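Local coordinates for protein titin (Homo sapiens, PDB 2A38) that probably anchors the giant elastic titin filament in the sarcomeric Z-disc through its N-terminal pair of immunoglobulin domains, at residues V70-S79 and S91-A99; F32-F40 and I56-L65. All coordinates share one frame; numbering follows the deposited sequence.

Contact 1: residues V70-S79 and S91-A99; sequences VTKANSGRYS and STAELLVKA
Tyr78 and Leu95 lean on each other from adjacent antiparallel strands, the leucine methyl CD2 lying 3.8 Å from ring atom CE1 of Tyr78 in an oblique approach. CG of Tyr78 stands anti to its own carbonyl carbon; this chi1 of -74° directs the ring back along its strand, and its hydroxyl OH meets Asn74 O at 2.5 Å. That bond lies in the carbonyl plane, on a lone pair, and ties the ring to the turn before the strand: the tyrosine corner of immunoglobulin domains. A phenylalanine here would probably keep the packing on Leu95 but leave Asn74 O without this donor and the turn less firmly held. Leu95 CD2 also touches Asn74 O, so ring and leucine meet at the same carbonyl. Further along, Val97 sends CG2 past Val70 CG1, 3.6 Å away, while its CG1 rests against CA of Lys72. The lysine chain is extended, and NZ of Lys72 lies 3.3 Å from Ala99 CB. Between the strands, Leu95 N bonds to Gly76 O at 2.7 Å, and Tyr78 and Ala93 exchange two backbone bonds. Gly76 has backbone angles at which a CB would press on the preceding carbonyl. Strands 76-84 and 87-98 form a hairpin between strands 36-41 and 15-18, and Phe25 of the facing sheet meets Tyr78, Ala93 and Leu95.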
loop_
_atom_site.group_PDB
_atom_site.type_symbol
_atom_site.label_atom_id
_atom_site.label_comp_id
_atom_site.label_asym_id
_atom_site.label_seq_id
_atom_site.Cartn_x
_atom_site.Cartn_y
_atom_site.Cartn_z
ATOM N N VAL A 70 -5.734 -0.276 5.985
ATOM C CA VAL A 70 -5.530 0.863 6.868
ATOM C C VAL A 70 -4.692 1.969 6.247
ATOM O O VAL A 70 -3.687 1.708 5.590
ATOM C CB VAL A 70 -4.860 0.432 8.175
ATOM C CG1 VAL A 70 -4.714 1.627 9.107
ATOM C CG2 VAL A 70 -5.684 -0.646 8.832
ATOM N N THR A 71 -5.112 3.207 6.467
ATOM C CA THR A 71 -4.392 4.359 5.943
ATOM C C THR A 71 -3.896 5.191 7.124
ATOM O O THR A 71 -4.411 5.058 8.233
ATOM C CB THR A 71 -5.305 5.219 5.053
ATOM O OG1 THR A 71 -6.374 5.757 5.841
ATOM C CG2 THR A 71 -5.894 4.373 3.929
ATOM N N LYS A 72 -2.896 6.036 6.892
ATOM C CA LYS A 72 -2.349 6.871 7.959
ATOM C C LYS A 72 -3.397 7.827 8.507
ATOM O O LYS A 72 -3.275 8.323 9.627
ATOM C CB LYS A 72 -1.157 7.675 7.448
ATOM C CG LYS A 72 0.137 6.887 7.357
ATOM C CD LYS A 72 1.247 7.744 6.771
ATOM C CE LYS A 72 2.574 7.010 6.796
ATOM N NZ LYS A 72 3.651 7.780 6.114
ATOM N N ALA A 73 -4.429 8.079 7.712
ATOM C CA ALA A 73 -5.500 8.983 8.107
ATOM C C ALA A 73 -6.497 8.325 9.066
ATOM O O ALA A 73 -7.450 8.962 9.508
ATOM C CB ALA A 73 -6.225 9.486 6.861
ATOM N N ASN A 74 -6.269 7.053 9.386
ATOM C CA ASN A 74 -7.155 6.306 10.278
ATOM C C ASN A 74 -6.664 6.203 11.721
ATOM O O ASN A 74 -7.436 5.882 12.619
ATOM C CB ASN A 74 -7.385 4.896 9.729
ATOM C CG ASN A 74 -8.245 4.888 8.489
ATOM O OD1 ASN A 74 -8.258 3.915 7.739
ATOM N ND2 ASN A 74 -8.978 5.969 8.270
ATOM N N SER A 75 -5.386 6.466 11.954
ATOM C CA SER A 75 -4.873 6.374 13.310
ATOM C C SER A 75 -5.635 7.342 14.223
ATOM O O SER A 75 -6.416 8.168 13.755
ATOM C CB SER A 75 -3.367 6.666 13.328
ATOM O OG SER A 75 -3.087 7.950 12.815
ATOM N N GLY A 76 -5.419 7.227 15.527
ATOM C CA GLY A 76 -6.107 8.098 16.459
ATOM C C GLY A 76 -6.798 7.285 17.527
ATOM O O GLY A 76 -6.517 6.092 17.673
ATOM N N ARG A 77 -7.701 7.921 18.271
ATOM C CA ARG A 77 -8.429 7.236 19.330
ATOM C C ARG A 77 -9.749 6.667 18.873
ATOM O O ARG A 77 -10.573 7.365 18.288
ATOM C CB ARG A 77 -8.712 8.170 20.494
ATOM C CG ARG A 77 -7.513 8.504 21.321
ATOM C CD ARG A 77 -7.954 9.126 22.626
ATOM N NE ARG A 77 -6.817 9.453 23.478
ATOM C CZ ARG A 77 -6.926 9.818 24.751
ATOM N NH1 ARG A 77 -8.126 9.899 25.321
ATOM N NH2 ARG A 77 -5.835 10.108 25.455
ATOM N N TYR A 78 -9.940 5.386 19.146
ATOM C CA TYR A 78 -11.178 4.706 18.810
ATOM C C TYR A 78 -11.772 4.242 20.127
ATOM O O TYR A 78 -11.057 3.731 20.987
ATOM C CB TYR A 78 -10.915 3.489 17.931
ATOM C CG TYR A 78 -10.569 3.834 16.509
ATOM C CD1 TYR A 78 -9.350 4.448 16.188
ATOM C CD2 TYR A 78 -11.469 3.560 15.478
ATOM C CE1 TYR A 78 -9.042 4.780 14.872
ATOM C CE2 TYR A 78 -11.175 3.883 14.167
ATOM C CZ TYR A 78 -9.966 4.491 13.869
ATOM O OH TYR A 78 -9.703 4.807 12.566
ATOM N N SER A 79 -13.072 4.430 20.294
ATOM C CA SER A 79 -13.717 4.003 21.516
ATOM C C SER A 79 -15.000 3.267 21.222
ATOM O O SER A 79 -15.615 3.447 20.184
ATOM C CB SER A 79 -13.990 5.197 22.426
ATOM O OG SER A 79 -14.887 6.094 21.811
ATOM N N SER A 91 -14.888 1.936 26.398
ATOM C CA SER A 91 -13.540 1.389 26.348
ATOM C C SER A 91 -12.865 2.137 25.214
ATOM O O SER A 91 -13.405 2.211 24.124
ATOM C CB SER A 91 -13.583 -0.101 26.035
ATOM O OG SER A 91 -12.287 -0.675 26.108
ATOM N N THR A 92 -11.693 2.709 25.470
ATOM C CA THR A 92 -10.985 3.467 24.446
ATOM C C THR A 92 -9.553 2.975 24.245
ATOM O O THR A 92 -8.851 2.652 25.207
ATOM C CB THR A 92 -10.969 4.973 24.803
ATOM O OG1 THR A 92 -12.307 5.490 24.760
ATOM C CG2 THR A 92 -10.106 5.762 23.828
ATOM N N ALA A 93 -9.133 2.912 22.981
ATOM C CA ALA A 93 -7.785 2.476 22.614
ATOM C C ALA A 93 -7.271 3.366 21.494
ATOM O O ALA A 93 -8.028 4.118 20.888
ATOM C CB ALA A 93 -7.795 1.017 22.155
ATOM N N GLU A 94 -5.981 3.275 21.209
ATOM C CA GLU A 94 -5.407 4.099 20.161
ATOM C C GLU A 94 -4.878 3.266 19.000
ATOM O O GLU A 94 -4.324 2.181 19.196
ATOM C CB GLU A 94 -4.283 4.952 20.737
ATOM C CG GLU A 94 -3.726 5.959 19.761
ATOM C CD GLU A 94 -2.338 6.446 20.155
ATOM O OE1 GLU A 94 -2.171 6.901 21.312
ATOM O OE2 GLU A 94 -1.412 6.370 19.305
ATOM N N LEU A 95 -5.073 3.768 17.787
ATOM C CA LEU A 95 -4.587 3.086 16.596
ATOM C C LEU A 95 -3.396 3.875 16.042
ATOM O O LEU A 95 -3.525 5.051 15.703
ATOM C CB LEU A 95 -5.691 2.999 15.536
ATOM C CG LEU A 95 -5.253 2.506 14.148
ATOM C CD1 LEU A 95 -4.694 1.101 14.250
ATOM C CD2 LEU A 95 -6.430 2.536 13.189
ATOM N N LEU A 96 -2.237 3.230 15.979
ATOM C CA LEU A 96 -1.030 3.866 15.461
ATOM C C LEU A 96 -0.651 3.197 14.150
ATOM O O LEU A 96 -0.401 1.993 14.112
ATOM C CB LEU A 96 0.112 3.727 16.465
ATOM C CG LEU A 96 1.481 4.188 15.963
ATOM C CD1 LEU A 96 1.387 5.630 15.476
ATOM C CD2 LEU A 96 2.517 4.046 17.081
ATOM N N VAL A 97 -0.614 3.973 13.074
ATOM C CA VAL A 97 -0.287 3.426 11.763
ATOM C C VAL A 97 1.172 3.661 11.382
ATOM O O VAL A 97 1.638 4.800 11.337
ATOM C CB VAL A 97 -1.199 4.030 10.677
ATOM C CG1 VAL A 97 -0.894 3.405 9.326
ATOM C CG2 VAL A 97 -2.653 3.812 11.057
ATOM N N LYS A 98 1.884 2.569 11.109
ATOM C CA LYS A 98 3.294 2.626 10.730
ATOM C C LYS A 98 3.452 2.740 9.215
ATOM O O LYS A 98 2.890 1.948 8.461
ATOM C CB LYS A 98 4.024 1.373 11.240
ATOM C CG LYS A 98 5.481 1.266 10.806
ATOM C CD LYS A 98 6.272 2.513 11.202
ATOM C CE LYS A 98 7.616 2.579 10.483
ATOM N NZ LYS A 98 8.293 3.895 10.677
ATOM N N ALA A 99 4.218 3.738 8.780
ATOM C CA ALA A 99 4.463 3.968 7.356
ATOM C C ALA A 99 5.064 2.733 6.691
ATOM O O ALA A 99 5.976 2.100 7.226
ATOM C CB ALA A 99 5.391 5.159 7.173
#

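Contact 2: residues F32-F40 and I56-L65; sequences FPVPEVSWF and ISFSDGRAKL
Val34 opens the contact with Phe58: the two side chains slide past each other in opposite directions, Val34 CG1 reaching Phe58 CE2 obliquely at 3.8 Å. At Pro35 the backbone takes over, and Pro35 O lies 3.6 Å from Phe58 CE2. Val37 then sets CG2 squarely over the ring face, 3.8 Å from the centroid of Phe58 and 11° off its normal, a CH-pi contact in which the side chains cross at about a right angle. Phe58 is brought there by a CG anti to the backbone N (chi1 -179°). The other branch of Val37, CG1, faces Ala63 CB more loosely. Trp39 carries most of the remaining packing. Leu65 CB sits over one face of the indole, 3.6 Å from the centroid of the six-membered ring of Trp39, while CD1 of the same leucine reaches back over CD2 and CE3. Carbonyl carbon C of Ala63 lies at the indole edge, and Ile56 CG2 touches CD1 and NE1 obliquely. The indole N-H is satisfied by a water lying in the ring plane, 2.8 Å from Trp39 NE1, which in turn donates to Ser57 O; this water bridges the two segments, which otherwise meet mainly through apolar side chains. No direct hydrogen bond joins them. Strand 36-41 belongs to one sheet and the hairpin 55-59/62-67, closed by a type I' turn from Ser59 to Arg62, to the other. A tryptophan on this strand, buried between the two sheets, is characteristic of the immunoglobulin beta-sandwich, here of the I-set.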
loop_
_atom_site.group_PDB
_atom_site.type_symbol
_atom_site.label_atom_id
_atom_site.label_comp_id
_atom_site.label_asym_id
_atom_site.label_seq_id
_atom_site.Cartn_x
_atom_site.Cartn_y
_atom_site.Cartn_z
ATOM N N PHE A 32 -26.922 -7.210 30.869
ATOM C CA PHE A 32 -28.253 -7.761 30.691
ATOM C C PHE A 32 -29.330 -6.743 31.045
ATOM O O PHE A 32 -29.344 -6.209 32.151
ATOM C CB PHE A 32 -28.441 -9.016 31.540
ATOM C CG PHE A 32 -29.713 -9.739 31.239
ATOM C CD1 PHE A 32 -29.859 -10.429 30.041
ATOM C CD2 PHE A 32 -30.801 -9.658 32.107
ATOM C CE1 PHE A 32 -31.072 -11.026 29.702
ATOM C CE2 PHE A 32 -32.017 -10.250 31.780
ATOM C CZ PHE A 32 -32.154 -10.935 30.573
ATOM N N PRO A 33 -30.246 -6.452 30.101
ATOM C CA PRO A 33 -30.324 -7.019 28.746
ATOM C C PRO A 33 -29.065 -6.701 27.931
ATOM O O PRO A 33 -28.294 -5.818 28.308
ATOM C CB PRO A 33 -31.568 -6.348 28.170
ATOM C CG PRO A 33 -32.406 -6.097 29.381
ATOM C CD PRO A 33 -31.398 -5.568 30.353
ATOM N N VAL A 34 -28.856 -7.409 26.823
ATOM C CA VAL A 34 -27.675 -7.158 25.994
ATOM C C VAL A 34 -27.613 -5.688 25.604
ATOM O O VAL A 34 -28.552 -5.144 25.032
ATOM C CB VAL A 34 -27.683 -7.994 24.720
ATOM C CG1 VAL A 34 -26.437 -7.680 23.899
ATOM C CG2 VAL A 34 -27.735 -9.477 25.078
ATOM N N PRO A 35 -26.484 -5.030 25.887
ATOM C CA PRO A 35 -26.361 -3.611 25.555
ATOM C C PRO A 35 -26.315 -3.239 24.086
ATOM O O PRO A 35 -26.000 -4.066 23.234
ATOM C CB PRO A 35 -25.085 -3.207 26.289
ATOM C CG PRO A 35 -24.248 -4.448 26.192
ATOM C CD PRO A 35 -25.248 -5.539 26.511
ATOM N N GLU A 36 -26.660 -1.983 23.806
ATOM C CA GLU A 36 -26.594 -1.443 22.460
ATOM C C GLU A 36 -25.154 -0.954 22.348
ATOM O O GLU A 36 -24.653 -0.265 23.247
ATOM C CB GLU A 36 -27.533 -0.256 22.289
ATOM C CG GLU A 36 -28.995 -0.599 22.315
ATOM C CD GLU A 36 -29.847 0.555 21.820
ATOM O OE1 GLU A 36 -29.768 0.874 20.611
ATOM O OE2 GLU A 36 -30.588 1.148 22.639
ATOM N N VAL A 37 -24.499 -1.299 21.244
ATOM C CA VAL A 37 -23.104 -0.937 21.032
ATOM C C VAL A 37 -22.889 0.084 19.920
ATOM O O VAL A 37 -23.570 0.070 18.898
ATOM C CB VAL A 37 -22.277 -2.208 20.754
ATOM C CG1 VAL A 37 -20.913 -1.849 20.242
ATOM C CG2 VAL A 37 -22.153 -3.016 22.029
ATOM N N SER A 38 -21.919 0.963 20.122
ATOM C CA SER A 38 -21.630 2.003 19.156
ATOM C C SER A 38 -20.151 2.378 19.184
ATOM O O SER A 38 -19.556 2.487 20.250
ATOM C CB SER A 38 -22.500 3.216 19.481
ATOM O OG SER A 38 -22.011 4.383 18.854
ATOM N N TRP A 39 -19.554 2.572 18.012
ATOM C CA TRP A 39 -18.139 2.941 17.917
ATOM C C TRP A 39 -17.966 4.430 17.643
ATOM O O TRP A 39 -18.837 5.056 17.054
ATOM C CB TRP A 39 -17.464 2.151 16.805
ATOM C CG TRP A 39 -17.367 0.672 17.057
ATOM C CD1 TRP A 39 -18.329 -0.276 16.820
ATOM C CD2 TRP A 39 -16.232 -0.030 17.579
ATOM N NE1 TRP A 39 -17.857 -1.527 17.159
ATOM C CE2 TRP A 39 -16.574 -1.405 17.629
ATOM C CE3 TRP A 39 -14.956 0.368 18.008
ATOM C CZ2 TRP A 39 -15.684 -2.383 18.091
ATOM C CZ3 TRP A 39 -14.074 -0.606 18.467
ATOM C CH2 TRP A 39 -14.443 -1.964 18.504
ATOM N N PHE A 40 -16.847 5.000 18.077
ATOM C CA PHE A 40 -16.581 6.424 17.852
ATOM C C PHE A 40 -15.116 6.659 17.544
ATOM O O PHE A 40 -14.256 5.839 17.869
ATOM C CB PHE A 40 -16.907 7.274 19.085
ATOM C CG PHE A 40 -18.346 7.246 19.490
ATOM C CD1 PHE A 40 -18.914 6.091 20.012
ATOM C CD2 PHE A 40 -19.133 8.385 19.361
ATOM C CE1 PHE A 40 -20.251 6.066 20.402
ATOM C CE2 PHE A 40 -20.473 8.375 19.746
ATOM C CZ PHE A 40 -21.033 7.210 20.268
ATOM N N ILE A 56 -18.123 -3.398 10.763
ATOM C CA ILE A 56 -18.488 -3.399 12.170
ATOM C C ILE A 56 -19.441 -4.543 12.471
ATOM O O ILE A 56 -20.393 -4.781 11.727
ATOM C CB ILE A 56 -19.157 -2.070 12.566
ATOM C CG1 ILE A 56 -18.139 -0.931 12.441
ATOM C CG2 ILE A 56 -19.708 -2.165 13.976
ATOM C CD1 ILE A 56 -18.725 0.446 12.612
ATOM N N SER A 57 -19.178 -5.257 13.559
ATOM C CA SER A 57 -20.031 -6.370 13.947
ATOM C C SER A 57 -20.130 -6.508 15.461
ATOM O O SER A 57 -19.237 -6.075 16.184
ATOM C CB SER A 57 -19.497 -7.677 13.347
ATOM O OG SER A 57 -18.236 -8.012 13.894
ATOM N N PHE A 58 -21.236 -7.092 15.926
ATOM C CA PHE A 58 -21.463 -7.335 17.352
ATOM C C PHE A 58 -22.276 -8.608 17.501
ATOM O O PHE A 58 -23.491 -8.597 17.346
ATOM C CB PHE A 58 -22.213 -6.180 18.017
ATOM C CG PHE A 58 -22.435 -6.384 19.493
ATOM C CD1 PHE A 58 -21.392 -6.807 20.312
ATOM C CD2 PHE A 58 -23.680 -6.153 20.066
ATOM C CE1 PHE A 58 -21.584 -6.999 21.684
ATOM C CE2 PHE A 58 -23.886 -6.342 21.444
ATOM C CZ PHE A 58 -22.833 -6.767 22.252
ATOM N N SER A 59 -21.591 -9.705 17.805
ATOM C CA SER A 59 -22.233 -11.004 17.950
ATOM C C SER A 59 -21.620 -11.799 19.094
ATOM O O SER A 59 -20.420 -11.711 19.348
ATOM C CB SER A 59 -22.086 -11.790 16.645
ATOM O OG SER A 59 -22.500 -13.135 16.811
ATOM N N ASP A 60 -22.455 -12.581 19.772
ATOM C CA ASP A 60 -22.025 -13.405 20.900
ATOM C C ASP A 60 -21.266 -12.592 21.938
ATOM O O ASP A 60 -20.322 -13.091 22.555
ATOM C CB ASP A 60 -21.135 -14.563 20.430
ATOM C CG ASP A 60 -21.835 -15.488 19.441
ATOM O OD1 ASP A 60 -22.968 -15.938 19.733
ATOM O OD2 ASP A 60 -21.244 -15.773 18.373
ATOM N N GLY A 61 -21.680 -11.344 22.132
ATOM C CA GLY A 61 -21.019 -10.498 23.108
ATOM C C GLY A 61 -19.648 -10.031 22.659
ATOM O O GLY A 61 -18.900 -9.453 23.439
ATOM N N ARG A 62 -19.318 -10.284 21.398
ATOM C CA ARG A 62 -18.037 -9.879 20.846
ATOM C C ARG A 62 -18.248 -8.756 19.832
ATOM O O ARG A 62 -18.910 -8.948 18.819
ATOM C CB ARG A 62 -17.371 -11.063 20.157
ATOM C CG ARG A 62 -15.950 -10.790 19.687
ATOM C CD ARG A 62 -15.558 -11.729 18.551
ATOM N NE ARG A 62 -14.116 -11.762 18.327
ATOM C CZ ARG A 62 -13.531 -12.437 17.340
ATOM N NH1 ARG A 62 -14.271 -13.126 16.481
ATOM N NH2 ARG A 62 -12.207 -12.441 17.218
ATOM N N ALA A 63 -17.706 -7.577 20.116
ATOM C CA ALA A 63 -17.829 -6.448 19.200
ATOM C C ALA A 63 -16.517 -6.350 18.439
ATOM O O ALA A 63 -15.443 -6.432 19.031
ATOM C CB ALA A 63 -18.078 -5.160 19.963
ATOM N N LYS A 64 -16.606 -6.173 17.127
ATOM C CA LYS A 64 -15.419 -6.072 16.298
ATOM C C LYS A 64 -15.537 -4.976 15.250
ATOM O O LYS A 64 -16.594 -4.777 14.657
ATOM C CB LYS A 64 -15.151 -7.420 15.627
ATOM C CG LYS A 64 -14.027 -7.405 14.604
ATOM C CD LYS A 64 -13.543 -8.812 14.299
ATOM C CE LYS A 64 -12.951 -9.439 15.551
ATOM N NZ LYS A 64 -12.234 -10.713 15.274
ATOM N N LEU A 65 -14.437 -4.256 15.054
ATOM C CA LEU A 65 -14.357 -3.186 14.070
ATOM C C LEU A 65 -13.114 -3.469 13.241
ATOM O O LEU A 65 -12.001 -3.438 13.756
ATOM C CB LEU A 65 -14.225 -1.824 14.752
ATOM C CG LEU A 65 -14.219 -0.628 13.796
ATOM C CD1 LEU A 65 -14.680 0.614 14.527
ATOM C CD2 LEU A 65 -12.832 -0.435 13.216
HETATM O O HOH W 1 -19.669 -3.656 17.221
#

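Both contacts lie in the first immunoglobulin domain, their centres about 19 Å apart, and they follow in series: contact 2 closes before contact 1 opens, strand 62-67 leading on to strand 76-84. Contact 1 is mainly strand pairing within one sheet, together with the loop that precedes strand 76-84, whereas contact 2 spans the two sheets of the sandwich. They meet where strands 36-41 and 76-84 run side by side, with a probable hydrogen bond from Phe40 N to Ser79 O at 2.9 Å. Leu80 on strand 76-84 touches Val37, Trp39 and Ala63, so the hairpin of contact 1 also feeds the core packed by contact 2, joining pairing within a sheet to packing between sheets in one domain.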